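PDB 6XSX: ZmpA Glycopeptidase from Clostridium perfringens, which probably cleaves glycosylated proteins as a metallopeptidase, the chain here being the M60 catalytic module of a much longer multidomain protein. Local coordinates for residues Gln359-Thr364 against Asn518-Ser523; Asn286-Asn291 against Glu296-Met301; Glu323-Pro328 against Leu348-Ala353; Ser314-Gln319 against Pro354-Gln359. One frame throughout, in Å; residues are numbered along the deposited sequence.

Interaction 1: residues Gln359-Thr364 against Asn518-Ser523; sequences QLYDKT and NEINPS. With EDO (1,2-ethanediol), chain G.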
# COMPACT_ATOMS: atom_id res chain seq x y z
N GLN A 359 3.05 -15.19 4.96
CA GLN A 359 2.66 -14.78 3.62
C GLN A 359 3.70 -15.25 2.60
O GLN A 359 3.35 -15.60 1.47
CB GLN A 359 2.46 -13.26 3.54
CG GLN A 359 2.12 -12.75 2.15
CD GLN A 359 0.76 -13.19 1.65
OE1 GLN A 359 -0.10 -13.62 2.41
NE2 GLN A 359 0.56 -13.09 0.35
N LEU A 360 4.97 -15.27 3.00
CA LEU A 360 6.00 -15.84 2.14
C LEU A 360 5.72 -17.34 1.96
O LEU A 360 5.88 -17.87 0.86
CB LEU A 360 7.38 -15.62 2.79
CG LEU A 360 7.93 -14.19 2.73
CD1 LEU A 360 9.12 -14.04 3.68
CD2 LEU A 360 8.37 -13.83 1.32
N TYR A 361 5.29 -18.00 3.04
CA TYR A 361 5.06 -19.44 3.04
C TYR A 361 3.86 -19.79 2.16
O TYR A 361 3.92 -20.77 1.42
CB TYR A 361 4.88 -19.97 4.46
CG TYR A 361 4.44 -21.41 4.54
CD1 TYR A 361 5.29 -22.44 4.15
CD2 TYR A 361 3.18 -21.75 4.99
CE1 TYR A 361 4.90 -23.77 4.22
CE2 TYR A 361 2.76 -23.07 5.06
CZ TYR A 361 3.63 -24.09 4.67
OH TYR A 361 3.23 -25.39 4.72
N ASP A 362 2.80 -18.98 2.25
CA ASP A 362 1.57 -19.22 1.51
C ASP A 362 0.90 -17.89 1.19
O ASP A 362 0.30 -17.24 2.06
CB ASP A 362 0.64 -20.15 2.30
CG ASP A 362 -0.62 -20.60 1.57
OD1 ASP A 362 -1.07 -19.89 0.65
OD2 ASP A 362 -1.14 -21.66 1.95
N LYS A 363 0.99 -17.52 -0.10
CA LYS A 363 0.54 -16.24 -0.62
C LYS A 363 -0.97 -16.04 -0.46
O LYS A 363 -1.44 -14.92 -0.63
CB LYS A 363 0.95 -16.13 -2.09
CG LYS A 363 0.23 -17.09 -3.03
CD LYS A 363 0.81 -17.04 -4.42
CE LYS A 363 -0.18 -17.49 -5.47
NZ LYS A 363 0.32 -17.22 -6.83
N THR A 364 -1.72 -17.09 -0.10
CA THR A 364 -3.16 -16.95 0.15
C THR A 364 -3.45 -16.47 1.57
O THR A 364 -4.61 -16.26 1.92
CB THR A 364 -3.96 -18.24 -0.12
OG1 THR A 364 -3.64 -19.23 0.87
CG2 THR A 364 -3.79 -18.79 -1.52
N ASN A 518 13.47 -23.51 -0.26
CA ASN A 518 12.57 -22.41 -0.58
C ASN A 518 11.16 -22.67 -0.04
O ASN A 518 10.36 -21.74 0.03
CB ASN A 518 12.54 -22.13 -2.09
CG ASN A 518 13.76 -21.39 -2.58
OD1 ASN A 518 14.14 -20.37 -2.00
ND2 ASN A 518 14.36 -21.88 -3.67
N GLU A 519 10.85 -23.93 0.29
CA GLU A 519 9.58 -24.27 0.91
C GLU A 519 9.78 -24.63 2.38
O GLU A 519 8.94 -25.30 2.98
CB GLU A 519 8.88 -25.36 0.10
CG GLU A 519 8.34 -24.84 -1.23
CD GLU A 519 7.68 -25.84 -2.16
OE1 GLU A 519 7.27 -26.93 -1.68
OE2 GLU A 519 7.60 -25.53 -3.37
N ILE A 520 10.91 -24.18 2.96
CA ILE A 520 11.21 -24.37 4.38
C ILE A 520 11.25 -25.86 4.74
O ILE A 520 10.79 -26.27 5.81
CB ILE A 520 10.23 -23.57 5.28
CG1 ILE A 520 9.76 -22.28 4.60
CG2 ILE A 520 10.89 -23.31 6.63
CD1 ILE A 520 8.79 -21.42 5.42
N ASN A 521 11.81 -26.68 3.85
CA ASN A 521 12.08 -28.06 4.21
C ASN A 521 13.53 -28.18 4.67
O ASN A 521 14.43 -27.65 4.02
CB ASN A 521 11.84 -29.02 3.05
CG ASN A 521 10.40 -29.01 2.60
OD1 ASN A 521 10.06 -28.34 1.62
ND2 ASN A 521 9.55 -29.74 3.29
N PRO A 522 13.78 -28.91 5.78
CA PRO A 522 15.15 -29.16 6.24
C PRO A 522 15.84 -30.22 5.39
O PRO A 522 15.18 -31.10 4.85
CB PRO A 522 14.93 -29.64 7.69
CG PRO A 522 13.57 -30.34 7.64
CD PRO A 522 12.76 -29.53 6.65
N SER A 523 17.17 -30.11 5.24
CA SER A 523 18.01 -31.19 4.72
C SER A 523 18.28 -32.22 5.81
O SER A 523 17.89 -32.02 6.96
CB SER A 523 19.32 -30.64 4.25
OG SER A 523 20.07 -30.17 5.36
C1 EDO G . -3.33 -19.79 4.15
O1 EDO G . -4.51 -19.45 3.45
C2 EDO G . -3.29 -21.22 4.56
O2 EDO G . -3.83 -22.07 3.57

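Interaction 2: residues Asn286-Asn291 against Glu296-Met301; sequences NFDTNN and EVTNNM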
# COMPACT_ATOMS: atom_id res chain seq x y z
N ASN A 286 -4.17 3.72 4.04
CA ASN A 286 -5.52 4.06 3.61
C ASN A 286 -6.40 2.82 3.58
O ASN A 286 -7.63 2.93 3.69
CB ASN A 286 -5.51 4.80 2.27
CG ASN A 286 -5.36 6.30 2.44
OD1 ASN A 286 -6.07 6.91 3.24
ND2 ASN A 286 -4.44 6.90 1.70
N PHE A 287 -5.79 1.64 3.44
CA PHE A 287 -6.61 0.44 3.26
C PHE A 287 -6.98 -0.28 4.56
O PHE A 287 -7.67 -1.29 4.49
CB PHE A 287 -6.01 -0.50 2.20
CG PHE A 287 -6.54 -0.24 0.82
CD1 PHE A 287 -7.67 -0.90 0.35
CD2 PHE A 287 -5.94 0.69 -0.01
CE1 PHE A 287 -8.17 -0.65 -0.92
CE2 PHE A 287 -6.44 0.94 -1.28
CZ PHE A 287 -7.55 0.27 -1.73
N ASP A 288 -6.57 0.22 5.74
CA ASP A 288 -7.05 -0.42 6.97
C ASP A 288 -7.10 0.53 8.16
O ASP A 288 -6.08 1.09 8.56
CB ASP A 288 -6.28 -1.71 7.31
CG ASP A 288 -7.01 -2.62 8.29
OD1 ASP A 288 -8.19 -2.36 8.60
OD2 ASP A 288 -6.38 -3.60 8.72
N THR A 289 -8.29 0.64 8.76
CA THR A 289 -8.51 1.49 9.92
C THR A 289 -9.11 0.68 11.07
O THR A 289 -9.57 1.25 12.05
CB THR A 289 -9.51 2.62 9.63
OG1 THR A 289 -10.74 2.04 9.19
CG2 THR A 289 -8.99 3.63 8.64
N ASN A 290 -9.12 -0.65 10.92
CA ASN A 290 -9.79 -1.52 11.87
C ASN A 290 -9.13 -1.39 13.25
O ASN A 290 -7.97 -1.75 13.42
CB ASN A 290 -9.82 -2.96 11.37
CG ASN A 290 -10.71 -3.89 12.17
OD1 ASN A 290 -11.30 -3.50 13.19
ND2 ASN A 290 -10.82 -5.13 11.72
N ASN A 291 -9.90 -0.90 14.24
CA ASN A 291 -9.35 -0.68 15.58
C ASN A 291 -9.27 -1.98 16.38
O ASN A 291 -8.75 -1.98 17.49
CB ASN A 291 -10.01 0.49 16.32
CG ASN A 291 -11.48 0.27 16.66
OD1 ASN A 291 -11.99 -0.85 16.63
ND2 ASN A 291 -12.16 1.36 16.98
N GLU A 296 -0.94 0.05 12.27
CA GLU A 296 0.41 0.57 12.11
C GLU A 296 1.38 -0.57 11.81
O GLU A 296 2.41 -0.38 11.17
CB GLU A 296 0.85 1.34 13.36
CG GLU A 296 0.03 2.59 13.61
CD GLU A 296 -1.23 2.44 14.45
OE1 GLU A 296 -1.55 1.30 14.88
OE2 GLU A 296 -1.90 3.47 14.68
N VAL A 297 1.04 -1.77 12.29
CA VAL A 297 1.91 -2.91 12.02
C VAL A 297 1.48 -3.52 10.69
O VAL A 297 2.29 -3.61 9.77
CB VAL A 297 1.93 -3.92 13.18
CG1 VAL A 297 2.66 -5.20 12.82
CG2 VAL A 297 2.53 -3.31 14.45
N THR A 298 0.18 -3.84 10.58
CA THR A 298 -0.33 -4.71 9.54
C THR A 298 -0.31 -4.03 8.17
O THR A 298 -0.28 -4.72 7.16
CB THR A 298 -1.69 -5.33 9.90
OG1 THR A 298 -2.66 -4.31 10.15
CG2 THR A 298 -1.63 -6.28 11.07
N ASN A 299 -0.29 -2.69 8.13
CA ASN A 299 -0.41 -1.98 6.86
C ASN A 299 0.86 -2.12 6.02
O ASN A 299 0.84 -1.90 4.81
CB ASN A 299 -0.97 -0.57 7.03
CG ASN A 299 -2.46 -0.56 7.36
OD1 ASN A 299 -3.14 -1.57 7.23
ND2 ASN A 299 -2.98 0.59 7.78
N ASN A 300 1.95 -2.53 6.66
CA ASN A 300 3.23 -2.75 6.01
C ASN A 300 3.18 -3.95 5.07
O ASN A 300 4.06 -4.15 4.24
CB ASN A 300 4.33 -3.00 7.04
CG ASN A 300 4.56 -1.79 7.93
OD1 ASN A 300 4.86 -0.71 7.43
ND2 ASN A 300 4.41 -1.97 9.23
N MET A 301 2.17 -4.81 5.25
CA MET A 301 2.07 -6.00 4.43
C MET A 301 1.89 -5.59 2.98
O MET A 301 2.30 -6.33 2.07
CB MET A 301 0.90 -6.89 4.86
CG MET A 301 1.16 -7.63 6.17
SD MET A 301 2.51 -8.87 6.07
CE MET A 301 1.68 -10.16 5.16
O HOH W 1 -4.21 -4.24 7.68

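Interaction 3: residues Glu323-Pro328 against Leu348-Ala353; sequences ERNILP and LLSHVA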
# COMPACT_ATOMS: atom_id res chain seq x y z
N GLU A 323 18.78 -10.75 9.60
CA GLU A 323 20.03 -11.18 10.22
C GLU A 323 20.26 -10.49 11.57
O GLU A 323 20.81 -11.10 12.48
CB GLU A 323 21.21 -11.00 9.26
CG GLU A 323 21.16 -11.91 8.03
CD GLU A 323 21.19 -13.41 8.29
OE1 GLU A 323 22.04 -13.84 9.08
OE2 GLU A 323 20.37 -14.15 7.71
N ARG A 324 19.86 -9.22 11.69
CA ARG A 324 20.16 -8.45 12.90
C ARG A 324 19.20 -8.81 14.03
O ARG A 324 19.55 -8.66 15.20
CB ARG A 324 20.03 -6.95 12.65
CG ARG A 324 21.25 -6.31 11.98
CD ARG A 324 20.99 -4.84 11.75
NE ARG A 324 22.22 -4.23 11.27
CZ ARG A 324 22.41 -2.92 11.08
NH1 ARG A 324 21.44 -2.05 11.35
NH2 ARG A 324 23.58 -2.48 10.64
N ASN A 325 17.98 -9.24 13.69
CA ASN A 325 16.88 -9.22 14.64
C ASN A 325 16.13 -10.54 14.66
O ASN A 325 16.03 -11.19 15.70
CB ASN A 325 15.89 -8.10 14.32
CG ASN A 325 16.14 -6.83 15.09
OD1 ASN A 325 15.47 -6.57 16.10
ND2 ASN A 325 17.09 -6.02 14.63
N ILE A 326 15.56 -10.90 13.50
CA ILE A 326 14.46 -11.86 13.45
C ILE A 326 15.02 -13.27 13.59
O ILE A 326 14.64 -13.99 14.50
CB ILE A 326 13.63 -11.68 12.16
CG1 ILE A 326 13.01 -10.28 12.09
CG2 ILE A 326 12.57 -12.77 12.04
CD1 ILE A 326 12.73 -9.77 10.69
N LEU A 327 15.93 -13.63 12.68
CA LEU A 327 16.35 -15.02 12.53
C LEU A 327 17.13 -15.52 13.74
O LEU A 327 16.87 -16.63 14.19
CB LEU A 327 17.10 -15.19 11.20
CG LEU A 327 16.21 -15.06 9.95
CD1 LEU A 327 17.04 -15.21 8.69
CD2 LEU A 327 15.08 -16.08 9.97
N PRO A 328 18.07 -14.73 14.33
CA PRO A 328 18.74 -15.15 15.57
C PRO A 328 17.78 -15.24 16.76
O PRO A 328 18.05 -15.97 17.70
CB PRO A 328 19.75 -14.04 15.88
CG PRO A 328 19.88 -13.27 14.59
CD PRO A 328 18.56 -13.43 13.86
N LEU A 348 8.51 -1.53 13.82
CA LEU A 348 7.27 -1.93 13.19
C LEU A 348 7.49 -3.12 12.25
O LEU A 348 6.62 -3.97 12.14
CB LEU A 348 6.66 -0.72 12.48
CG LEU A 348 6.20 0.41 13.41
CD1 LEU A 348 5.67 1.59 12.61
CD2 LEU A 348 5.14 -0.09 14.39
N LEU A 349 8.65 -3.19 11.58
CA LEU A 349 8.93 -4.30 10.68
C LEU A 349 9.13 -5.59 11.47
O LEU A 349 8.72 -6.66 11.02
CB LEU A 349 10.15 -3.99 9.81
CG LEU A 349 9.95 -2.91 8.75
CD1 LEU A 349 11.27 -2.62 8.04
CD2 LEU A 349 8.88 -3.31 7.75
N SER A 350 9.77 -5.47 12.64
CA SER A 350 9.93 -6.60 13.54
C SER A 350 8.56 -7.15 13.95
O SER A 350 8.39 -8.36 14.08
CB SER A 350 10.73 -6.23 14.76
OG SER A 350 12.10 -6.18 14.43
N HIS A 351 7.61 -6.25 14.19
CA HIS A 351 6.30 -6.66 14.64
C HIS A 351 5.54 -7.35 13.52
O HIS A 351 4.75 -8.25 13.78
CB HIS A 351 5.54 -5.50 15.31
CG HIS A 351 5.90 -5.33 16.75
ND1 HIS A 351 5.30 -6.08 17.75
CD2 HIS A 351 6.82 -4.55 17.36
CE1 HIS A 351 5.83 -5.74 18.92
NE2 HIS A 351 6.76 -4.81 18.70
N VAL A 352 5.79 -6.93 12.27
CA VAL A 352 5.05 -7.48 11.13
C VAL A 352 5.69 -8.78 10.65
O VAL A 352 5.02 -9.59 10.01
CB VAL A 352 4.88 -6.45 9.98
CG1 VAL A 352 6.10 -6.37 9.08
CG2 VAL A 352 3.64 -6.75 9.15
N ALA A 353 6.98 -8.98 11.01
CA ALA A 353 7.80 -10.09 10.53
C ALA A 353 7.06 -11.43 10.56
O ALA A 353 7.04 -12.13 9.55
CB ALA A 353 9.12 -10.16 11.27

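Interaction 4: residues Ser314-Gln319 against Pro354-Gln359; sequences SNITRQ and PLWQLQ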
# COMPACT_ATOMS: atom_id res chain seq x y z
N SER A 314 12.64 -7.18 0.01
CA SER A 314 11.72 -6.46 0.87
C SER A 314 12.47 -5.53 1.82
O SER A 314 13.67 -5.67 2.04
CB SER A 314 10.79 -7.39 1.62
OG SER A 314 11.32 -7.72 2.90
N ASN A 315 11.73 -4.56 2.37
CA ASN A 315 12.29 -3.61 3.32
C ASN A 315 12.93 -4.38 4.48
O ASN A 315 13.91 -3.93 5.08
CB ASN A 315 11.22 -2.66 3.85
CG ASN A 315 11.76 -1.32 4.30
OD1 ASN A 315 12.94 -1.01 4.08
ND2 ASN A 315 10.90 -0.51 4.89
N ILE A 316 12.39 -5.56 4.78
CA ILE A 316 12.93 -6.34 5.88
C ILE A 316 14.37 -6.76 5.54
O ILE A 316 15.23 -6.76 6.41
CB ILE A 316 12.00 -7.49 6.30
CG1 ILE A 316 10.63 -6.94 6.73
CG2 ILE A 316 12.64 -8.31 7.40
CD1 ILE A 316 9.60 -8.00 7.08
N THR A 317 14.63 -7.07 4.26
CA THR A 317 16.01 -7.30 3.83
C THR A 317 16.77 -5.98 3.81
O THR A 317 17.90 -5.90 4.28
CB THR A 317 16.07 -8.02 2.47
OG1 THR A 317 15.55 -9.34 2.67
CG2 THR A 317 17.47 -8.10 1.90
N ARG A 318 16.14 -4.94 3.26
CA ARG A 318 16.79 -3.65 3.08
C ARG A 318 17.31 -3.13 4.43
O ARG A 318 18.41 -2.62 4.49
CB ARG A 318 15.88 -2.69 2.30
CG ARG A 318 16.56 -1.43 1.79
CD ARG A 318 15.74 -0.66 0.78
NE ARG A 318 14.39 -0.28 1.20
CZ ARG A 318 13.27 -0.90 0.83
NH1 ARG A 318 12.09 -0.48 1.25
NH2 ARG A 318 13.33 -1.95 0.02
N GLN A 319 16.53 -3.31 5.51
CA GLN A 319 16.94 -2.87 6.83
C GLN A 319 17.76 -3.95 7.56
O GLN A 319 17.99 -3.82 8.76
CB GLN A 319 15.74 -2.49 7.70
CG GLN A 319 14.77 -1.51 7.06
CD GLN A 319 15.41 -0.20 6.66
OE1 GLN A 319 15.42 0.17 5.49
NE2 GLN A 319 15.97 0.50 7.63
N PRO A 354 6.45 -11.86 11.69
CA PRO A 354 5.79 -13.16 11.75
C PRO A 354 4.66 -13.36 10.73
O PRO A 354 4.42 -14.48 10.28
CB PRO A 354 5.22 -13.21 13.19
CG PRO A 354 5.17 -11.76 13.63
CD PRO A 354 6.39 -11.14 12.98
N LEU A 355 3.98 -12.26 10.40
CA LEU A 355 2.86 -12.27 9.47
C LEU A 355 3.40 -12.32 8.05
O LEU A 355 2.86 -13.03 7.20
CB LEU A 355 2.01 -11.01 9.69
CG LEU A 355 1.26 -10.96 11.03
CD1 LEU A 355 0.63 -9.59 11.25
CD2 LEU A 355 0.21 -12.04 11.13
N TRP A 356 4.47 -11.56 7.79
CA TRP A 356 5.12 -11.57 6.49
C TRP A 356 5.63 -12.97 6.15
O TRP A 356 5.48 -13.44 5.02
CB TRP A 356 6.23 -10.51 6.44
CG TRP A 356 6.95 -10.46 5.13
CD1 TRP A 356 8.28 -10.65 4.91
CD2 TRP A 356 6.36 -10.25 3.83
NE1 TRP A 356 8.57 -10.53 3.58
CE2 TRP A 356 7.41 -10.30 2.89
CE3 TRP A 356 5.05 -10.01 3.37
CZ2 TRP A 356 7.19 -10.13 1.52
CZ3 TRP A 356 4.84 -9.84 2.02
CH2 TRP A 356 5.89 -9.90 1.11
N GLN A 357 6.22 -13.64 7.15
CA GLN A 357 6.74 -14.99 6.99
C GLN A 357 5.64 -15.96 6.56
O GLN A 357 5.86 -16.79 5.69
CB GLN A 357 7.38 -15.49 8.29
CG GLN A 357 8.68 -14.79 8.64
CD GLN A 357 9.34 -15.40 9.84
OE1 GLN A 357 8.71 -15.64 10.87
NE2 GLN A 357 10.64 -15.65 9.73
N LEU A 358 4.47 -15.86 7.21
CA LEU A 358 3.34 -16.71 6.86
C LEU A 358 2.89 -16.44 5.42
O LEU A 358 2.45 -17.36 4.74
CB LEU A 358 2.18 -16.50 7.84
CG LEU A 358 2.47 -16.90 9.29
CD1 LEU A 358 1.31 -16.53 10.22
CD2 LEU A 358 2.81 -18.38 9.42
N GLN A 359 3.05 -15.19 4.96
CA GLN A 359 2.66 -14.78 3.62
C GLN A 359 3.70 -15.25 2.60
O GLN A 359 3.35 -15.60 1.47
CB GLN A 359 2.46 -13.26 3.54
CG GLN A 359 2.12 -12.75 2.15
CD GLN A 359 0.76 -13.19 1.65
OE1 GLN A 359 -0.10 -13.62 2.41
NE2 GLN A 359 0.56 -13.09 0.35

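Interaction 1: residues Gln359-Thr364 against Asn518-Ser523
The phenol ring of Tyr361 is the flat group of this contact: Ile520 CD1 comes to it obliquely, and Glu519 O lies at its edge, near the ring plane. The closest approach is Tyr361 CD1 to Ile520 CD1 at 3.9 Å, a plain apolar touch, whereas Glu519 O stays 4.5 Å from Tyr361 CE1. Tyr361 reaches out because its CG stands anti to the backbone N (chi1 172°), which carries the ring off the last turn of helix 347-361. Ile520 is buried, and its neighbours Ala434 and Met438 complete its surroundings, while Leu431 also packs on the tyrosine.

Just past the helix end, Asp362 departs from helical backbone angles and turns its carboxylate to Thr364. Asp362 OD1 takes two bonds from one face of its plane, from Thr364 N at 3.0 Å and from Thr364 OG1 at 2.7 Å, the hydroxyl coming from above the carboxylate. The far oxygen is occupied too: a 1,2-ethanediol molecule, probably from the crystallisation liquor, bonds through O2 to Asp362 OD2 at 3.2 Å and through O1 to Thr364 OG1 at 2.7 Å, with Arg368 as a further partner. Gln359 NE2 reaches back to Lys363 O at 2.9 Å, tying the final helical turn to the linker.

The arrangement is a C-terminal helix end followed by an aspartate capping bond ahead of helix 365-375, beside a single apolar contact from the helical part of the M60 module to the loop between strands 511-517 and 526-528 of the C-terminal antiparallel sheet.

Interaction 2: residues Asn286-Asn291 against Glu296-Met301
Asp288 has its CG anti to the backbone N (chi1 -162°), and Asn299 has its CG anti to the carbonyl carbon (chi1 -73°); these torsions bring the two side chains together at about a right angle. Asp288 itself forms an Asx turn beside residues 296-301, closed by Asn290 N, which meets Asp288 OD1 from above the carboxylate plane at 3.0 Å. The bond across the contact is Asn299 ND2 to Asp288 O, 3.2 Å long and nearly straight at 171°. It lies in the amide plane of Asn299 and lands on a lone pair of the carbonyl. The other end of the same amide is tightly packed, Asn299 OD1 sitting 3.1 Å from Asp288 CB.

The Glu370 carboxylate lies close to Asp288 OD2, and Trp224 packs on both Asp288 and Asn299. The loop leaves helix 277-286, whose His281, Glu282 and His285 fit the HExxH pattern expected of a metallopeptidase, although no metal is bound to them here; Asn299 touches these residues. Thr298 OG1 is 4.0 Å from Asp288 OD2, and between the two stands a water, hydrogen-bonded to Thr298 OG1 at 2.9 Å.

Interaction 3: residues Glu323-Pro328 against Leu348-Ala353
Helix-helix packing joins helices 321-331 and 347-361 here, with Asn325 and Ile326 on one side and Ser350 and Ala353 on the other. The CA atoms come nearest at Ile326 and Ser350, 6.9 Å apart. The small residues Ser350 and Ala353, three positions apart, lie on neighbouring turns of one helix face: Ala353 offers its methyl to Ile326, and Ser350 meets Asn325.

Ile326 carries the apolar part. Its CG1 branch is anti to the carbonyl carbon (chi1 -61°), and the chain runs on extended, which puts CD1 at the tip against the methyl of Ala353. Both residues are buried, and Ile316, Leu321 and His409 also pack on the isoleucine, making this the inner side of the contact. Asn325 and Ser350 form the outer, partly exposed side. Asn325 OD1 approaches Ser350 OG to 3.8 Å, with no bond between them.

Helix 321-331 is irregular here: it widens into a pi-type turn at 323-326, and Pro328 lacks the N-H that would bond to the turn before it, giving a kink just beyond Ile326. Its other face looks to the C-terminal part of the chain, where the carboxylate of Glu323 bonds to Thr493 and Ser494. The facing helix keeps its ordinary bond from Val352 N to Leu348 O, at 3.1 Å. The tightest touch between the two helices is methyl on methyl, with Ile326 CD1 and Ala353 CB 3.7 Å apart. One carbon back along the isoleucine, Ile326 CG1 follows at 4.0 Å from Ala353 CB.

Interaction 4: residues Ser314-Gln319 against Pro354-Gln359
Pro354 and Leu355 lead helix 347-361 through a kink into Trp356, whose indole meets Ile316 and Ser314. The proline has no N-H to give to the turn before, and Pro354 O accepts from His405, while Leu355 turns to Phe365, Phe369 and Phe406. Trp356 is what reaches the other segment. With CG anti to the backbone N (chi1 180°), its indole extends from the helix and slides past the oppositely directed Ile316 side chain. Ile316 CD1 approaches the ring obliquely, 3.7 Å from Trp356 CD1 and 4.1 Å from Trp356 CG. Ser314 OG also lies obliquely, 4.0 Å from Trp356 NE1; both polar groups look to Asp436, to which Ser314 OG is hydrogen-bonded. The same OG accepts weakly from Ile316 N at 3.1 Å.

Next, Gln357 spends its amide on His409, Trp432 and Ala434, and Leu358 packs on His405 and Phe365. Gln359 ends the segment against Met301 and Phe365.

All three touching residues are buried. The arrangement is typical of helix packing inside an all-helical region: a tryptophan from helix 347-361 fills in beside the serine N-cap and first turn of short helix 315-318.

In the fold
Helix 347-361 connects three of the contacts: interaction 3 uses its start, interaction 4 its later turns, and interaction 1 its end, sharing Gln359 with interaction 4. Interactions 3 and 4 are close neighbours, centres about 8 Å apart, joined where Ile326 CD1 touches Ile316 CG2 at 3.6 Å. Interaction 2, which adjoins the HExxH-like helix, probably the metal site, packs on helix 347-361 as well: Met301 CE lies 3.6 Å from Gln359 CB, and Val297 O is 3.5 Å from Val352 CG2. The end of that helix carries Tyr361 to the loop after strand 511-517, in interaction 1, whose centre is about 24 Å from that of interaction 2.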